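Local coordinates for protein cyanophycinase-like exopeptidase (actinobacterium SCGC AAA027-L06, PDB 6NQC) that is probably a serine exopeptidase, related to cyanophycinase, that would hydrolyse peptide bonds, at residues G139-E142 with N143-G147; V164-F167 with R168-R171; L223-S227 with G228-W232; Q249-T252 with A253-I257. One frame throughout, in Å; residues are numbered along the deposited sequence.

Contact 1 (G139-E142 with N143-G147); sequences GIYE and NWQSG
The backbone N of Gln145 meets Tyr141 O at 2.8 Å with a nearly straight N-H...O angle of 167°, and the same turn of helix brings the two side chains together. Tyr141 holds CG anti to its own N (chi1 177°), which carries the phenol ring to the side where Gln145 lies. Gln145 bends at its second torsion and lays CG over one face of that ring, a CH-pi contact 3.7 Å from the centroid. Beyond it the amide runs past the phenol end, Gln145 CD lying 3.7 Å from Tyr141 OH, with amide and ring planes only 17° apart. Trp144 is the other neighbour: Tyr141 CE1 reaches the edge of the indole, 4.0 Å from Trp144 CZ3. With an alanine in place of Tyr141, Gln145 CG would probably lose the surface it rests on, the amide would be set free to turn, and the indole edge would lose an apolar mate.

On the inner side, Trp144 NE1 bonds to Gly24 O, and Asn143 uses ND2 for Ala114 O and OD1 for Lys54. At the helix end Ser146 turns back on Glu142 O, with OG at 2.9 Å and a weaker backbone bond from Ser146 N at 3.0 Å. That hydroxyl also lies 3.2 Å from Asn143 O, so its proton cannot be assigned, and Lys54 NZ bonds to it as well. Gly147, at positive phi, gives its N to Trp144 O, and the next residue along gives its N to Asn143 O: a Schellman motif that terminates helix 135-145.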
loop_
_atom_site.group_PDB
_atom_site.type_symbol
_atom_site.label_atom_id
_atom_site.label_comp_id
_atom_site.label_asym_id
_atom_site.label_seq_id
_atom_site.Cartn_x
_atom_site.Cartn_y
_atom_site.Cartn_z
ATOM N N GLY A 139 -7.796 5.083 -12.574
ATOM C CA GLY A 139 -7.844 6.379 -11.899
ATOM C C GLY A 139 -6.806 6.547 -10.801
ATOM O O GLY A 139 -6.126 7.580 -10.717
ATOM N N ILE A 140 -6.686 5.553 -9.929
ATOM C CA ILE A 140 -5.687 5.607 -8.863
ATOM C C ILE A 140 -4.284 5.725 -9.447
ATOM O O ILE A 140 -3.452 6.511 -8.968
ATOM C CB ILE A 140 -5.818 4.365 -7.958
ATOM C CG1 ILE A 140 -7.190 4.345 -7.301
ATOM C CG2 ILE A 140 -4.676 4.329 -6.917
ATOM C CD1 ILE A 140 -7.570 3.026 -6.699
ATOM N N TYR A 141 -4.012 4.961 -10.508
ATOM C CA TYR A 141 -2.718 4.987 -11.152
ATOM C C TYR A 141 -2.430 6.358 -11.742
ATOM O O TYR A 141 -1.359 6.937 -11.516
ATOM C CB TYR A 141 -2.676 3.912 -12.250
ATOM C CG TYR A 141 -1.392 3.888 -13.031
ATOM C CD1 TYR A 141 -0.239 3.370 -12.479
ATOM C CD2 TYR A 141 -1.318 4.417 -14.307
ATOM C CE1 TYR A 141 0.947 3.348 -13.169
ATOM C CE2 TYR A 141 -0.126 4.415 -15.000
ATOM C CZ TYR A 141 1.009 3.861 -14.429
ATOM O OH TYR A 141 2.213 3.834 -15.115
ATOM N N GLU A 142 -3.397 6.911 -12.472
ATOM C CA GLU A 142 -3.245 8.248 -13.021
ATOM C C GLU A 142 -3.032 9.281 -11.925
ATOM O O GLU A 142 -2.196 10.191 -12.076
ATOM C CB GLU A 142 -4.470 8.608 -13.855
ATOM C CG GLU A 142 -4.539 7.932 -15.243
ATOM C CD GLU A 142 -5.920 8.090 -15.857
ATOM O OE1 GLU A 142 -6.716 8.935 -15.369
ATOM O OE2 GLU A 142 -6.213 7.355 -16.810
ATOM N N ASN A 143 -3.777 9.170 -10.823
ATOM C CA ASN A 143 -3.584 10.102 -9.713
ATOM C C ASN A 143 -2.161 10.026 -9.170
ATOM O O ASN A 143 -1.482 11.050 -8.978
ATOM C CB ASN A 143 -4.615 9.820 -8.614
ATOM C CG ASN A 143 -4.587 10.872 -7.506
ATOM O OD1 ASN A 143 -4.934 12.018 -7.716
ATOM N ND2 ASN A 143 -4.182 10.468 -6.318
ATOM N N TRP A 144 -1.669 8.808 -8.960
ATOM C CA TRP A 144 -0.314 8.627 -8.475
ATOM C C TRP A 144 0.698 9.167 -9.473
ATOM O O TRP A 144 1.637 9.887 -9.101
ATOM C CB TRP A 144 -0.081 7.138 -8.186
ATOM C CG TRP A 144 1.311 6.809 -7.827
ATOM C CD1 TRP A 144 2.055 7.368 -6.834
ATOM C CD2 TRP A 144 2.147 5.819 -8.455
ATOM N NE1 TRP A 144 3.309 6.819 -6.826
ATOM C CE2 TRP A 144 3.393 5.863 -7.806
ATOM C CE3 TRP A 144 1.964 4.928 -9.520
ATOM C CZ2 TRP A 144 4.451 5.029 -8.162
ATOM C CZ3 TRP A 144 3.029 4.093 -9.870
ATOM C CH2 TRP A 144 4.248 4.165 -9.190
ATOM N N GLN A 145 0.532 8.821 -10.746
ATOM C CA GLN A 145 1.482 9.267 -11.754
ATOM C C GLN A 145 1.532 10.784 -11.837
ATOM O O GLN A 145 2.569 11.334 -12.214
ATOM C CB GLN A 145 1.134 8.655 -13.100
ATOM C CG GLN A 145 1.483 7.167 -13.159
ATOM C CD GLN A 145 2.970 6.948 -13.288
ATOM O OE1 GLN A 145 3.617 7.568 -14.155
ATOM N NE2 GLN A 145 3.538 6.110 -12.419
ATOM N N SER A 146 0.459 11.466 -11.447
ATOM C CA SER A 146 0.395 12.918 -11.514
ATOM C C SER A 146 0.578 13.589 -10.146
ATOM O O SER A 146 0.194 14.757 -9.974
ATOM C CB SER A 146 -0.922 13.328 -12.191
ATOM O OG SER A 146 -2.072 12.967 -11.420
ATOM N N GLY A 147 1.169 12.896 -9.187
ATOM C CA GLY A 147 1.695 13.521 -7.985
ATOM C C GLY A 147 1.011 13.145 -6.692
ATOM O O GLY A 147 1.494 13.546 -5.605
#

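Contact 2 (V164-F167 with R168-R171); sequences VPNF and RLSR
Asn166 and Arg168 cross at about a right angle, and the arginine curls back until one face of its guanidinium lies against Asn166 OD1. The amide and guanidinium planes are 32° apart, and OD1 sits toward the rim of that face. Although Asn166 OD1 is only 3.0 Å from Arg168 NH1, the N-H groups point the wrong way for a hydrogen bond. OD1 bonds instead to the backbone, taking Arg168 N at 3.0 Å in an Asx turn. Asn166 reaches that position with CG anti to its N (chi1 -165°), and the Arg168 chain, bent at its second and third torsions, brings the cation over it.

The nitrogen side of the amide meets Leu169 obliquely, Asn166 ND2 lying 3.7 Å from Leu169 CD1. Phe167 stands almost square to the guanidinium, the planes 85° apart; its CD1 is in the guanidinium plane, at the edge, 3.8 Å from Arg168 NH2. The Phe167 side chain also packs on Ala201 and Leu205 of helix 199-205, while Asn166 and Arg168 both touch His125 of helix 124-131.

The backbone beneath is a type I turn closed by Leu169 N to Asn166 O at 3.1 Å. A water then spans the wider loop, accepting from Asn166 N at 2.8 Å and donating to Ser170 O at 2.7 Å. What holds Arg168 against OD1 is therefore probably the attraction of a cation for that partly negative oxygen, rather than a directed bond; at an exposed residue that also touches a crystal neighbour, such a hold is likely to be modest.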
loop_
_atom_site.group_PDB
_atom_site.type_symbol
_atom_site.label_atom_id
_atom_site.label_comp_id
_atom_site.label_asym_id
_atom_site.label_seq_id
_atom_site.Cartn_x
_atom_site.Cartn_y
_atom_site.Cartn_z
ATOM N N VAL A 164 1.425 -11.902 -6.234
ATOM C CA VAL A 164 1.062 -12.068 -4.827
ATOM C C VAL A 164 1.156 -13.554 -4.507
ATOM O O VAL A 164 0.448 -14.349 -5.136
ATOM C CB VAL A 164 -0.347 -11.541 -4.523
ATOM C CG1 VAL A 164 -0.673 -11.785 -3.087
ATOM C CG2 VAL A 164 -0.440 -10.022 -4.901
ATOM N N PRO A 165 1.983 -13.971 -3.537
ATOM C CA PRO A 165 2.161 -15.417 -3.283
ATOM C C PRO A 165 0.893 -16.040 -2.739
ATOM O O PRO A 165 0.186 -15.436 -1.936
ATOM C CB PRO A 165 3.251 -15.462 -2.219
ATOM C CG PRO A 165 3.117 -14.093 -1.528
ATOM C CD PRO A 165 2.764 -13.151 -2.596
ATOM N N ASN A 166 0.619 -17.257 -3.179
ATOM C CA ASN A 166 -0.530 -18.029 -2.704
ATOM C C ASN A 166 -0.050 -19.270 -1.962
ATOM O O ASN A 166 0.318 -20.278 -2.593
ATOM C CB ASN A 166 -1.462 -18.414 -3.852
ATOM C CG ASN A 166 -2.824 -18.895 -3.360
ATOM O OD1 ASN A 166 -2.928 -19.497 -2.290
ATOM N ND2 ASN A 166 -3.864 -18.640 -4.141
ATOM N N PHE A 167 -0.129 -19.208 -0.615
ATOM C CA PHE A 167 0.321 -20.322 0.221
ATOM C C PHE A 167 -0.490 -21.582 -0.013
ATOM O O PHE A 167 0.010 -22.694 0.163
ATOM C CB PHE A 167 0.195 -20.054 1.732
ATOM C CG PHE A 167 0.584 -18.705 2.147
ATOM C CD1 PHE A 167 -0.181 -18.007 3.064
ATOM C CD2 PHE A 167 1.717 -18.125 1.618
ATOM C CE1 PHE A 167 0.173 -16.747 3.436
ATOM C CE2 PHE A 167 2.081 -16.855 1.985
ATOM C CZ PHE A 167 1.317 -16.165 2.904
ATOM N N ARG A 168 -1.771 -21.428 -0.319
ATOM C CA ARG A 168 -2.651 -22.575 -0.462
ATOM C C ARG A 168 -2.344 -23.378 -1.710
ATOM O O ARG A 168 -2.862 -24.494 -1.843
ATOM C CB ARG A 168 -4.112 -22.093 -0.459
ATOM C CG ARG A 168 -4.699 -21.902 0.976
ATOM C CD ARG A 168 -5.289 -20.485 1.224
ATOM N NE ARG A 168 -4.245 -19.453 1.295
ATOM C CZ ARG A 168 -4.124 -18.418 0.450
ATOM N NH1 ARG A 168 -4.986 -18.245 -0.566
ATOM N NH2 ARG A 168 -3.110 -17.557 0.612
ATOM N N LEU A 169 -1.490 -22.856 -2.609
ATOM C CA LEU A 169 -1.305 -23.474 -3.906
ATOM C C LEU A 169 0.165 -23.802 -4.112
ATOM O O LEU A 169 0.636 -24.846 -3.649
ATOM C CB LEU A 169 -1.856 -22.540 -4.994
ATOM C CG LEU A 169 -3.358 -22.323 -5.090
ATOM C CD1 LEU A 169 -3.651 -21.594 -6.397
ATOM C CD2 LEU A 169 -4.109 -23.651 -4.993
ATOM N N SER A 170 0.910 -22.978 -4.835
ATOM C CA SER A 170 2.336 -23.224 -5.061
ATOM C C SER A 170 2.980 -21.904 -5.488
ATOM O O SER A 170 2.292 -20.928 -5.781
ATOM C CB SER A 170 2.562 -24.318 -6.118
ATOM O OG SER A 170 2.460 -23.810 -7.443
ATOM N N ARG A 171 4.321 -21.893 -5.530
ATOM C CA ARG A 171 5.022 -20.721 -6.010
ATOM C C ARG A 171 4.752 -20.424 -7.480
ATOM O O ARG A 171 5.053 -19.321 -7.931
ATOM C CB ARG A 171 6.509 -20.881 -5.770
ATOM C CG ARG A 171 7.213 -21.902 -6.670
ATOM C CD ARG A 171 8.587 -22.210 -6.108
ATOM N NE ARG A 171 9.473 -21.040 -6.072
ATOM C CZ ARG A 171 10.303 -20.733 -7.072
ATOM N NH1 ARG A 171 11.088 -19.676 -7.018
ATOM N NH2 ARG A 171 10.351 -21.513 -8.144
HETATM O O HOH W 1 2.312 -18.287 -5.114
#

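Contact 3 (L223-S227 with G228-W232); sequences LVKRS and GTDHW
Lys225 and Trp232 pair across a beta hairpin that joins strands 221-225 and 232-236 through a loop beginning with a type II turn from Arg226 to Thr229. The lysine crosses the indole obliquely. Its CB sits over the six-membered ring in a CH-pi contact, 3.7 Å from the centroid and 8° off the ring normal. Lys225 CG then passes 3.5 Å from His231 O, and CD runs by Thr229 O. The bend at the third torsion returns the chain to the indole, putting Lys225 CE 3.4 Å from Trp232 NE1. At the tip, NZ and Trp232 NE1 both donate to one water, and Asp230 OD1, 4.4 Å from NZ, is beyond a salt bridge.

Leu223 crosses the tryptophan at about a right angle, its CG 3.7 Å from Trp232 CB; Leu26, Leu28 and Phe259 also pack on the indole. A serine at Trp232 is likely to leave a gap against Leu223 and strip Lys225 of the flat surface that keeps its chain folded down.

At the turn, Gly228 takes a positive phi where a CB would jam against Ser227 O. Arg226 O is gripped twice, by Thr229 OG1 at 2.8 Å and Thr229 N at 2.9 Å.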
loop_
_atom_site.group_PDB
_atom_site.type_symbol
_atom_site.label_atom_id
_atom_site.label_comp_id
_atom_site.label_asym_id
_atom_site.label_seq_id
_atom_site.Cartn_x
_atom_site.Cartn_y
_atom_site.Cartn_z
ATOM N N LEU A 223 8.377 1.817 4.485
ATOM C CA LEU A 223 9.396 2.252 3.545
ATOM C C LEU A 223 8.710 3.181 2.551
ATOM O O LEU A 223 7.639 2.848 2.031
ATOM C CB LEU A 223 10.024 1.056 2.844
ATOM C CG LEU A 223 11.319 1.278 2.062
ATOM C CD1 LEU A 223 12.462 1.549 3.046
ATOM C CD2 LEU A 223 11.604 0.050 1.208
ATOM N N VAL A 224 9.311 4.341 2.297
ATOM C CA VAL A 224 8.696 5.353 1.464
ATOM C C VAL A 224 9.698 5.837 0.435
ATOM O O VAL A 224 10.875 6.068 0.752
ATOM C CB VAL A 224 8.166 6.542 2.294
ATOM C CG1 VAL A 224 9.311 7.233 3.000
ATOM C CG2 VAL A 224 7.418 7.505 1.403
ATOM N N LYS A 225 9.225 6.009 -0.789
ATOM C CA LYS A 225 9.983 6.693 -1.836
ATOM C C LYS A 225 9.262 8.022 -2.051
ATOM O O LYS A 225 8.164 8.053 -2.604
ATOM C CB LYS A 225 10.067 5.908 -3.139
ATOM C CG LYS A 225 10.839 6.684 -4.259
ATOM C CD LYS A 225 10.706 6.042 -5.627
ATOM C CE LYS A 225 11.588 4.822 -5.779
ATOM N NZ LYS A 225 11.452 4.185 -7.160
ATOM N N ARG A 226 9.864 9.117 -1.609
ATOM C CA ARG A 226 9.172 10.395 -1.683
ATOM C C ARG A 226 9.146 10.943 -3.108
ATOM O O ARG A 226 10.058 10.723 -3.896
ATOM C CB ARG A 226 9.834 11.399 -0.738
ATOM C CG ARG A 226 9.897 10.977 0.690
ATOM C CD ARG A 226 8.733 11.482 1.453
ATOM N NE ARG A 226 8.788 11.028 2.845
ATOM C CZ ARG A 226 7.724 10.998 3.645
ATOM N NH1 ARG A 226 6.562 11.438 3.173
ATOM N NH2 ARG A 226 7.826 10.558 4.908
ATOM N N SER A 227 8.040 11.620 -3.445
ATOM C CA SER A 227 7.914 12.329 -4.698
ATOM C C SER A 227 9.139 13.203 -4.934
ATOM O O SER A 227 9.575 13.926 -4.039
ATOM C CB SER A 227 6.664 13.202 -4.693
ATOM O OG SER A 227 6.439 13.705 -5.998
ATOM N N GLY A 228 9.708 13.098 -6.122
ATOM C CA GLY A 228 10.913 13.820 -6.450
ATOM C C GLY A 228 12.203 13.185 -6.012
ATOM O O GLY A 228 13.249 13.811 -6.160
ATOM N N THR A 229 12.168 11.978 -5.447
ATOM C CA THR A 229 13.377 11.263 -5.075
ATOM C C THR A 229 13.346 9.879 -5.706
ATOM O O THR A 229 12.290 9.397 -6.129
ATOM C CB THR A 229 13.527 11.124 -3.549
ATOM O OG1 THR A 229 12.643 10.099 -3.066
ATOM C CG2 THR A 229 13.220 12.418 -2.846
ATOM N N ASP A 230 14.505 9.203 -5.733
ATOM C CA ASP A 230 14.535 7.835 -6.230
ATOM C C ASP A 230 15.009 6.813 -5.207
ATOM O O ASP A 230 15.184 5.640 -5.555
ATOM C CB ASP A 230 15.441 7.727 -7.483
ATOM C CG ASP A 230 14.692 8.036 -8.773
ATOM O OD1 ASP A 230 13.522 7.608 -8.902
ATOM O OD2 ASP A 230 15.270 8.720 -9.651
ATOM N N HIS A 231 15.260 7.223 -3.981
ATOM C CA HIS A 231 15.642 6.293 -2.934
ATOM C C HIS A 231 14.459 6.046 -2.010
ATOM O O HIS A 231 13.465 6.764 -1.999
ATOM C CB HIS A 231 16.840 6.812 -2.124
ATOM C CG HIS A 231 16.545 8.061 -1.370
ATOM N ND1 HIS A 231 16.450 9.291 -1.986
ATOM C CD2 HIS A 231 16.309 8.275 -0.052
ATOM C CE1 HIS A 231 16.163 10.211 -1.077
ATOM N NE2 HIS A 231 16.075 9.622 0.106
ATOM N N TRP A 232 14.580 4.996 -1.229
ATOM C CA TRP A 232 13.564 4.572 -0.291
ATOM C C TRP A 232 14.067 4.806 1.120
ATOM O O TRP A 232 15.209 4.477 1.448
ATOM C CB TRP A 232 13.283 3.090 -0.454
ATOM C CG TRP A 232 12.657 2.693 -1.746
ATOM C CD1 TRP A 232 13.281 2.445 -2.917
ATOM C CD2 TRP A 232 11.259 2.498 -1.975
ATOM N NE1 TRP A 232 12.365 2.092 -3.874
ATOM C CE2 TRP A 232 11.110 2.131 -3.318
ATOM C CE3 TRP A 232 10.116 2.616 -1.166
ATOM C CZ2 TRP A 232 9.869 1.851 -3.878
ATOM C CZ3 TRP A 232 8.884 2.376 -1.734
ATOM C CH2 TRP A 232 8.772 1.985 -3.076
HETATM O O HOH W 2 12.455 1.617 -6.751
HETATM O O HOH W 3 12.489 9.019 -0.394
#

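Contact 4 (Q249-T252 with A253-I257); sequences QQLT and AGESI
Thr252 and Glu255 make the tight part of this turn, where one carboxylate oxygen is gripped by both backbone and hydroxyl. Thr252 N donates to Glu255 OE1 at 2.8 Å in a nearly straight bond (171°), coming from above the carboxylate plane, 39° out of it. Thr252 OG1 reaches the same oxygen at 3.2 Å, on its anti side and closer to the plane. The extended glutamate chain spans the turn to get there, while Glu255 N returns a bond to Thr252 O at 3.1 Å, closing a type II beta turn. Gly254 sits in that turn at phi 101°, where any side chain would press against the carbonyl O of Ala253. With two donors on OE1, the carboxylate would probably be held in its charged form.

Below the turn the contacts are fewer and longer. Leu251 crosses Ile257 at about a right angle in an apolar contact, its CD2 3.9 Å from Ile257 CB. Gln249 slides past Ile257 in the opposite sense, its amide oxygen OE1 3.6 Å from the Ile257 methyl CD1.

Water fills in on the loose side. Gln249 NE2 donates to two waters, one of which lies 2.8 Å from Ser256 O and links the strands; the other lies 2.6 Å from Glu255 OE2. A third water, near Gln250 O, meets Glu255 OE1. Leu251 faces inward instead, onto Ile242 and Val234. Strand 249-251 borders strand 240-244 at the margin of the four-stranded sheet, whereas 256-257 runs beside 232-236 as the last strand of the eight-stranded one, so the turn passes the chain from sheet to sheet.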
loop_
_atom_site.group_PDB
_atom_site.type_symbol
_atom_site.label_atom_id
_atom_site.label_comp_id
_atom_site.label_asym_id
_atom_site.label_seq_id
_atom_site.Cartn_x
_atom_site.Cartn_y
_atom_site.Cartn_z
ATOM N N GLN A 249 20.480 -7.329 4.741
ATOM C CA GLN A 249 20.693 -6.086 5.469
ATOM C C GLN A 249 19.423 -5.804 6.269
ATOM O O GLN A 249 18.313 -6.139 5.841
ATOM C CB GLN A 249 20.967 -4.926 4.473
ATOM C CG GLN A 249 21.270 -3.594 5.094
ATOM C CD GLN A 249 21.474 -2.505 4.058
ATOM O OE1 GLN A 249 21.456 -2.755 2.845
ATOM N NE2 GLN A 249 21.662 -1.289 4.522
ATOM N N GLN A 250 19.585 -5.158 7.421
ATOM C CA GLN A 250 18.461 -4.663 8.215
ATOM C C GLN A 250 18.625 -3.165 8.375
ATOM O O GLN A 250 19.723 -2.673 8.668
ATOM C CB GLN A 250 18.354 -5.364 9.572
ATOM C CG GLN A 250 18.196 -6.903 9.477
ATOM C CD GLN A 250 19.518 -7.607 9.097
ATOM O OE1 GLN A 250 20.568 -7.354 9.710
ATOM N NE2 GLN A 250 19.469 -8.493 8.077
ATOM N N LEU A 251 17.553 -2.430 8.118
ATOM C CA LEU A 251 17.518 -0.988 8.165
ATOM C C LEU A 251 16.475 -0.527 9.168
ATOM O O LEU A 251 15.368 -1.078 9.233
ATOM C CB LEU A 251 17.167 -0.405 6.784
ATOM C CG LEU A 251 18.138 -0.776 5.669
ATOM C CD1 LEU A 251 17.771 -2.086 5.023
ATOM C CD2 LEU A 251 18.193 0.300 4.609
ATOM N N THR A 252 16.820 0.533 9.904
ATOM C CA THR A 252 15.909 1.168 10.837
ATOM C C THR A 252 15.537 2.553 10.346
ATOM O O THR A 252 16.049 3.041 9.312
ATOM C CB THR A 252 16.541 1.252 12.239
ATOM O OG1 THR A 252 17.749 2.033 12.176
ATOM C CG2 THR A 252 16.836 -0.146 12.755
ATOM N N ALA A 253 14.686 3.208 11.146
ATOM C CA ALA A 253 14.164 4.528 10.841
ATOM C C ALA A 253 15.291 5.508 10.530
ATOM O O ALA A 253 16.277 5.619 11.263
ATOM C CB ALA A 253 13.324 5.057 12.019
ATOM N N GLY A 254 15.129 6.229 9.414
ATOM C CA GLY A 254 16.065 7.201 8.987
ATOM C C GLY A 254 16.978 6.723 7.872
ATOM O O GLY A 254 17.448 7.540 7.080
ATOM N N GLU A 255 17.219 5.417 7.785
ATOM C CA GLU A 255 18.132 4.878 6.793
ATOM C C GLU A 255 17.484 4.859 5.410
ATOM O O GLU A 255 16.258 4.835 5.261
ATOM C CB GLU A 255 18.580 3.469 7.178
ATOM C CG GLU A 255 19.325 3.400 8.493
ATOM C CD GLU A 255 19.991 2.059 8.715
ATOM O OE1 GLU A 255 19.521 1.319 9.610
ATOM O OE2 GLU A 255 20.995 1.759 7.998
ATOM N N SER A 256 18.341 4.871 4.395
ATOM C CA SER A 256 17.948 4.959 2.998
ATOM C C SER A 256 18.572 3.806 2.233
ATOM O O SER A 256 19.611 3.302 2.637
ATOM C CB SER A 256 18.412 6.284 2.366
ATOM O OG SER A 256 17.565 7.353 2.749
ATOM N N ILE A 257 17.934 3.417 1.126
ATOM C CA ILE A 257 18.465 2.421 0.203
ATOM C C ILE A 257 17.859 2.651 -1.178
ATOM O O ILE A 257 16.711 3.078 -1.306
ATOM C CB ILE A 257 18.170 0.987 0.725
ATOM C CG1 ILE A 257 18.928 -0.044 -0.102
ATOM C CG2 ILE A 257 16.662 0.732 0.714
ATOM C CD1 ILE A 257 18.982 -1.407 0.550
HETATM O O HOH W 4 21.714 -0.762 7.616
HETATM O O HOH W 5 21.665 1.580 3.488
HETATM O O HOH W 6 20.752 -0.866 10.545
#

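From the N terminus the four contacts follow in series; none nests in or crosses another. Contact 1 ends helix 135-145 just before the chain enters strand 149-153 of the large sheet, which leads to a probable nucleophile elbow. Contact 2 closes a surface turn between the short strands 163-164 and 175-176, its centre about 29 Å from that of contact 1. Contact 3 closes the hairpin 221-225/232-236, and contact 4 the last turn, from the four-stranded sheet to the final strand of the large one. Only these last two touch: Trp232 N lies 2.9 Å from Ile257 O, a probable hydrogen bond, and His231 packs on Ser256, setting the C-terminal strand beside the hairpin.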